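Local coordinates for protein kinase containing Z-DNA binding domains (Danio rerio, PDB 4LB6) that binds left-handed Z-DNA through the Zalpha domain described here and, as a whole protein, probably phosphorylates the translation initiation factor eIF2alpha, at residues K36-K39 against S40-N43; C17-L20 against R21-G24. One frame throughout, in Å; residues are numbered along the deposited sequence.

Interaction 1 (K36-K39 against S40-N43); sequences KLEK and STVN. With nucleotides of chain B.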
loop_
_atom_site.group_PDB
_atom_site.type_symbol
_atom_site.label_atom_id
_atom_site.label_comp_id
_atom_site.label_asym_id
_atom_site.label_seq_id
_atom_site.Cartn_x
_atom_site.Cartn_y
_atom_site.Cartn_z
ATOM N N LYS A 36 18.366 -0.995 0.395
ATOM C CA LYS A 36 18.028 -0.565 1.749
ATOM C C LYS A 36 18.095 0.944 1.915
ATOM O O LYS A 36 18.775 1.436 2.803
ATOM C CB LYS A 36 18.883 -1.313 2.799
ATOM C CG LYS A 36 18.824 -2.817 2.679
ATOM C CD LYS A 36 19.751 -3.473 3.706
ATOM C CE LYS A 36 20.441 -4.743 3.192
ATOM N NZ LYS A 36 21.172 -5.432 4.309
ATOM N N LEU A 37 17.396 1.677 1.038
ATOM C CA LEU A 37 17.261 3.130 1.125
ATOM C C LEU A 37 15.741 3.459 1.227
ATOM O O LEU A 37 14.902 2.590 0.997
ATOM C CB LEU A 37 17.811 3.802 -0.123
ATOM C CG LEU A 37 19.316 3.483 -0.352
ATOM C CD1 LEU A 37 19.621 3.836 -1.830
ATOM C CD2 LEU A 37 20.167 4.289 0.625
ATOM N N GLU A 38 15.381 4.691 1.588
ATOM C CA GLU A 38 13.956 5.063 1.547
ATOM C C GLU A 38 13.546 5.123 0.081
ATOM O O GLU A 38 14.305 5.584 -0.755
ATOM C CB GLU A 38 13.735 6.465 2.195
ATOM C CG GLU A 38 14.003 6.513 3.724
ATOM C CD GLU A 38 12.788 6.048 4.563
ATOM O OE1 GLU A 38 11.641 6.032 4.061
ATOM O OE2 GLU A 38 12.976 5.683 5.735
ATOM N N LYS A 39 12.312 4.783 -0.186
ATOM C CA LYS A 39 11.706 4.902 -1.526
ATOM C C LYS A 39 11.811 6.341 -2.004
ATOM O O LYS A 39 12.220 6.573 -3.141
ATOM C CB LYS A 39 10.247 4.474 -1.500
ATOM C CG LYS A 39 9.519 4.584 -2.869
ATOM C CD LYS A 39 8.069 4.074 -2.847
ATOM C CE LYS A 39 7.052 5.025 -2.231
ATOM N NZ LYS A 39 6.621 6.070 -3.267
ATOM N N SER A 40 11.517 7.309 -1.138
ATOM C CA SER A 40 11.545 8.696 -1.583
ATOM C C SER A 40 12.986 9.108 -1.981
ATOM O O SER A 40 13.181 9.916 -2.935
ATOM C CB SER A 40 11.015 9.598 -0.472
ATOM O OG SER A 40 11.880 9.452 0.638
ATOM N N THR A 41 14.007 8.595 -1.272
ATOM C CA THR A 41 15.380 8.927 -1.649
ATOM C C THR A 41 15.717 8.324 -3.005
ATOM O O THR A 41 16.378 8.939 -3.833
ATOM C CB THR A 41 16.344 8.348 -0.610
ATOM O OG1 THR A 41 16.022 8.947 0.666
ATOM C CG2 THR A 41 17.804 8.588 -1.014
ATOM N N VAL A 42 15.316 7.077 -3.239
ATOM C CA VAL A 42 15.611 6.519 -4.543
ATOM C C VAL A 42 14.828 7.290 -5.639
ATOM O O VAL A 42 15.380 7.599 -6.710
ATOM C CB VAL A 42 15.279 5.009 -4.572
ATOM C CG1 VAL A 42 15.473 4.431 -5.968
ATOM C CG2 VAL A 42 16.163 4.255 -3.535
ATOM N N ASN A 43 13.558 7.591 -5.395
ATOM C CA ASN A 43 12.831 8.346 -6.418
ATOM C C ASN A 43 13.453 9.726 -6.667
ATOM O O ASN A 43 13.485 10.161 -7.825
ATOM C CB ASN A 43 11.313 8.517 -6.099
ATOM C CG ASN A 43 10.449 7.514 -6.818
ATOM O OD1 ASN A 43 10.785 7.031 -7.897
ATOM N ND2 ASN A 43 9.268 7.207 -6.217
ATOM P P DG B 5 8.176 9.437 -3.366
ATOM O OP1 DG B 5 8.286 8.014 -3.731
ATOM O OP2 DG B 5 8.209 9.929 -1.943
ATOM O "O5'" DG B 5 9.260 10.224 -4.206
ATOM C "C5'" DG B 5 9.485 11.700 -4.018
ATOM C "C4'" DG B 5 10.388 12.232 -5.106
ATOM O "O4'" DG B 5 9.832 12.025 -6.409
ATOM C "C3'" DG B 5 10.511 13.785 -5.007
ATOM O "O3'" DG B 5 11.704 13.969 -4.232
ATOM C "C2'" DG B 5 10.755 14.187 -6.435
ATOM C "C1'" DG B 5 10.115 13.113 -7.308
ATOM N N9 DG B 5 8.826 13.411 -7.946
ATOM C C8 DG B 5 8.584 13.274 -9.282
ATOM N N7 DG B 5 7.327 13.494 -9.633
ATOM C C5 DG B 5 6.700 13.868 -8.448
ATOM C C6 DG B 5 5.329 14.180 -8.221
ATOM O O6 DG B 5 4.423 14.227 -9.051
ATOM N N1 DG B 5 5.036 14.424 -6.876
ATOM C C2 DG B 5 5.982 14.302 -5.873
ATOM N N2 DG B 5 5.546 14.523 -4.603
ATOM N N3 DG B 5 7.285 13.978 -6.122
ATOM C C4 DG B 5 7.574 13.758 -7.407
ATOM P P DC B 4 6.137 7.785 -8.844
ATOM O OP1 DC B 4 7.281 8.021 -9.822
ATOM O OP2 DC B 4 6.362 6.778 -7.704
ATOM O "O5'" DC B 4 5.851 9.180 -8.242
ATOM C "C5'" DC B 4 6.939 10.055 -7.680
ATOM C "C4'" DC B 4 6.624 10.643 -6.326
ATOM O "O4'" DC B 4 5.413 11.480 -6.495
ATOM C "C3'" DC B 4 6.267 9.588 -5.244
ATOM O "O3'" DC B 4 6.778 9.963 -3.940
ATOM C "C2'" DC B 4 4.693 9.648 -5.238
ATOM C "C1'" DC B 4 4.537 11.151 -5.454
ATOM N N1 DC B 4 3.173 11.423 -5.944
ATOM C C2 DC B 4 2.185 11.737 -5.030
ATOM O O2 DC B 4 2.462 11.817 -3.850
ATOM N N3 DC B 4 0.909 11.919 -5.471
ATOM C C4 DC B 4 0.634 11.772 -6.785
ATOM N N4 DC B 4 -0.690 12.000 -7.113
ATOM C C5 DC B 4 1.622 11.395 -7.741
ATOM C C6 DC B 4 2.863 11.223 -7.260
HETATM O O HOH W 1 10.078 6.832 1.339
HETATM O O HOH W 2 17.170 6.760 2.394
#

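Interaction 2 (C17-L20 against R21-G24); sequences CDYL and RRHG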
loop_
_atom_site.group_PDB
_atom_site.type_symbol
_atom_site.label_atom_id
_atom_site.label_comp_id
_atom_site.label_asym_id
_atom_site.label_seq_id
_atom_site.Cartn_x
_atom_site.Cartn_y
_atom_site.Cartn_z
ATOM N N CYS A 17 22.237 3.222 -10.360
ATOM C CA CYS A 17 22.520 2.962 -11.753
ATOM C C CYS A 17 23.095 1.562 -11.881
ATOM O O CYS A 17 22.891 0.870 -12.883
ATOM C CB CYS A 17 23.515 3.976 -12.303
ATOM S SG CYS A 17 22.699 5.595 -12.588
ATOM N N ASP A 18 23.828 1.153 -10.867
ATOM C CA ASP A 18 24.427 -0.182 -10.923
ATOM C C ASP A 18 23.340 -1.268 -10.810
ATOM O O ASP A 18 23.403 -2.309 -11.452
ATOM C CB ASP A 18 25.442 -0.310 -9.806
ATOM C CG ASP A 18 26.121 -1.655 -9.789
ATOM O OD1 ASP A 18 27.057 -1.895 -10.578
ATOM O OD2 ASP A 18 25.696 -2.467 -8.949
ATOM N N TYR A 19 22.343 -1.006 -9.973
ATOM C CA TYR A 19 21.181 -1.884 -9.912
ATOM C C TYR A 19 20.489 -2.033 -11.292
ATOM O O TYR A 19 20.214 -3.171 -11.780
ATOM C CB TYR A 19 20.197 -1.401 -8.815
ATOM C CG TYR A 19 19.036 -2.356 -8.654
ATOM C CD1 TYR A 19 17.958 -2.291 -9.500
ATOM C CD2 TYR A 19 19.067 -3.365 -7.713
ATOM C CE1 TYR A 19 16.925 -3.195 -9.404
ATOM C CE2 TYR A 19 17.990 -4.265 -7.593
ATOM C CZ TYR A 19 16.961 -4.174 -8.458
ATOM O OH TYR A 19 15.884 -5.068 -8.401
ATOM N N LEU A 20 20.227 -0.894 -11.921
ATOM C CA LEU A 20 19.636 -0.902 -13.249
ATOM C C LEU A 20 20.561 -1.584 -14.290
ATOM O O LEU A 20 20.079 -2.281 -15.169
ATOM C CB LEU A 20 19.269 0.498 -13.688
ATOM C CG LEU A 20 18.148 1.174 -12.856
ATOM C CD1 LEU A 20 17.990 2.606 -13.295
ATOM C CD2 LEU A 20 16.785 0.459 -12.903
ATOM N N ARG A 21 21.863 -1.375 -14.198
ATOM C CA ARG A 21 22.778 -2.071 -15.130
ATOM C C ARG A 21 22.616 -3.577 -15.052
ATOM O O ARG A 21 22.587 -4.264 -16.080
ATOM C CB ARG A 21 24.245 -1.714 -14.883
ATOM C CG ARG A 21 25.195 -2.421 -15.851
ATOM C CD ARG A 21 26.601 -2.046 -15.488
ATOM N NE ARG A 21 26.925 -2.495 -14.140
ATOM C CZ ARG A 21 27.272 -3.733 -13.823
ATOM N NH1 ARG A 21 27.367 -4.679 -14.773
ATOM N NH2 ARG A 21 27.543 -4.033 -12.553
ATOM N N ARG A 22 22.522 -4.101 -13.830
ATOM C CA ARG A 22 22.422 -5.550 -13.637
ATOM C C ARG A 22 21.019 -6.096 -13.850
ATOM O O ARG A 22 20.846 -7.265 -14.226
ATOM C CB ARG A 22 22.883 -5.948 -12.235
ATOM C CG ARG A 22 24.312 -5.509 -11.894
ATOM C CD ARG A 22 24.744 -6.011 -10.512
ATOM N NE ARG A 22 23.642 -5.987 -9.541
ATOM C CZ ARG A 22 23.398 -4.977 -8.704
ATOM N NH1 ARG A 22 24.175 -3.912 -8.722
ATOM N NH2 ARG A 22 22.378 -5.022 -7.853
ATOM N N HIS A 23 20.002 -5.284 -13.581
ATOM C CA HIS A 23 18.648 -5.822 -13.605
ATOM C C HIS A 23 17.787 -5.398 -14.767
ATOM O O HIS A 23 16.729 -5.983 -14.955
ATOM C CB HIS A 23 17.880 -5.470 -12.346
ATOM C CG HIS A 23 18.225 -6.311 -11.171
ATOM N ND1 HIS A 23 19.307 -6.054 -10.365
ATOM C CD2 HIS A 23 17.596 -7.381 -10.637
ATOM C CE1 HIS A 23 19.344 -6.941 -9.386
ATOM N NE2 HIS A 23 18.320 -7.759 -9.530
ATOM N N GLY A 24 18.206 -4.397 -15.526
ATOM C CA GLY A 24 17.338 -3.795 -16.514
ATOM C C GLY A 24 16.111 -3.141 -15.878
ATOM O O GLY A 24 16.142 -2.707 -14.713
#

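Interaction 1 (K36-K39 against S40-N43)
The first turn of the DNA-recognition helix of the Zalpha domain is the site of this contact, where K39 and N43, one turn apart, grip the same phosphate of the Z-DNA. K39 NZ donates to OP1 of DG5 of chain B at 2.6 Å, and N43 ND2 reaches that same oxygen over 2.8 Å in a nearly straight bond (165°). The two donors thus converge on one anionic atom, so that the lysine charge and the amide N-H are both satisfied by a single phosphate oxygen, K39 NZ and N43 ND2 lying 4.1 Å apart. The K39 chain leaves extended, CG anti to the backbone N (chi1 179°), then bends at its last two torsions to bring NZ onto the phosphate. A weaker bond from N43 ND2 goes on to OP2 of DC4 of chain B. In this winged helix-turn-helix domain, E38 is the N-cap residue of helix 39-51, and its carbonyl O accepts V42 N at 3.1 Å, while K39 O accepts N43 N. On the inward side L37 CB rests on V42 CG2 at 3.8 Å, the side chains crossing at about a right angle, and V42 continues onto helix 28-35. One water joins E38 OE1 to S40 N; another joins E38 N to T41 OG1. The carboxylate of E38 also forms a salt bridge with R44 of a second subunit.

Interaction 2 (C17-L20 against R21-G24)
R21, which opens segment 21-24, reaches back to D18 as its backbone N donates to C17 O at 2.8 Å. Its side chain starts extended and bends at chi3 (62°), which carries R21 NH2 to D18 OD1 at 3.0 Å. The hydrogen bond in this salt bridge is nearly straight (170°): the oxygen lies at the edge of the guanidinium, close to its plane, whereas the nitrogen approaches from above the plane of the carboxylate. R22 follows with its N bonded to D18 O, and its guanidinium turns toward the other carboxylate oxygen, completing a salt-bridge network in which one aspartate serves two arginines; the modelled spacing of that second pair is implausibly short, so its detail is doubtful. R22 NH2 also lies 3.7 Å from Y19 CD2, the guanidinium standing almost perpendicular to the tyrosine ring. These pairs lie on the last two turns of helix 10-23, the first helix of the winged helix-turn-helix fold. At H23 the imidazole lies in an offset stack with Y19, centroids 4.0 Å apart and planes only 7° from parallel, ND1 sitting over the centre of the phenol ring. H23 N donates to Y19 O at 2.8 Å, and ND1 adds a weak bond to the same carbonyl, which helps fix the rotation of the imidazole. An alanine in place of Y19 would remove the phenol ring and is likely to leave the H23 imidazole without its stacking partner, opening a gap against I31 and E34 of helix 28-35. G24, with positive phi, ends the helix while its N still donates to L20 O at 2.8 Å; L20 CD2 packs 3.7 Å from G24 O, and L20 also touches I31 and L69.

Both contacts belong to the one Zalpha domain, and they come in series: interaction 2 closes the first helix, 10-23, before interaction 1 opens the third, 39-51. Their centres lie 15 Å apart and their nearest atoms about 8 Å, with no direct touch. Helix 28-35 connects them in space, since I31 meets Y19 and L20 from interaction 2 and V42 from interaction 1. The roles diverge: residues 36-43 hold the DNA backbone and meet a second subunit, whereas residues 17-24 stay about 12 Å from the nucleic acid at the nearest atom and join the first helix to strand 66-69.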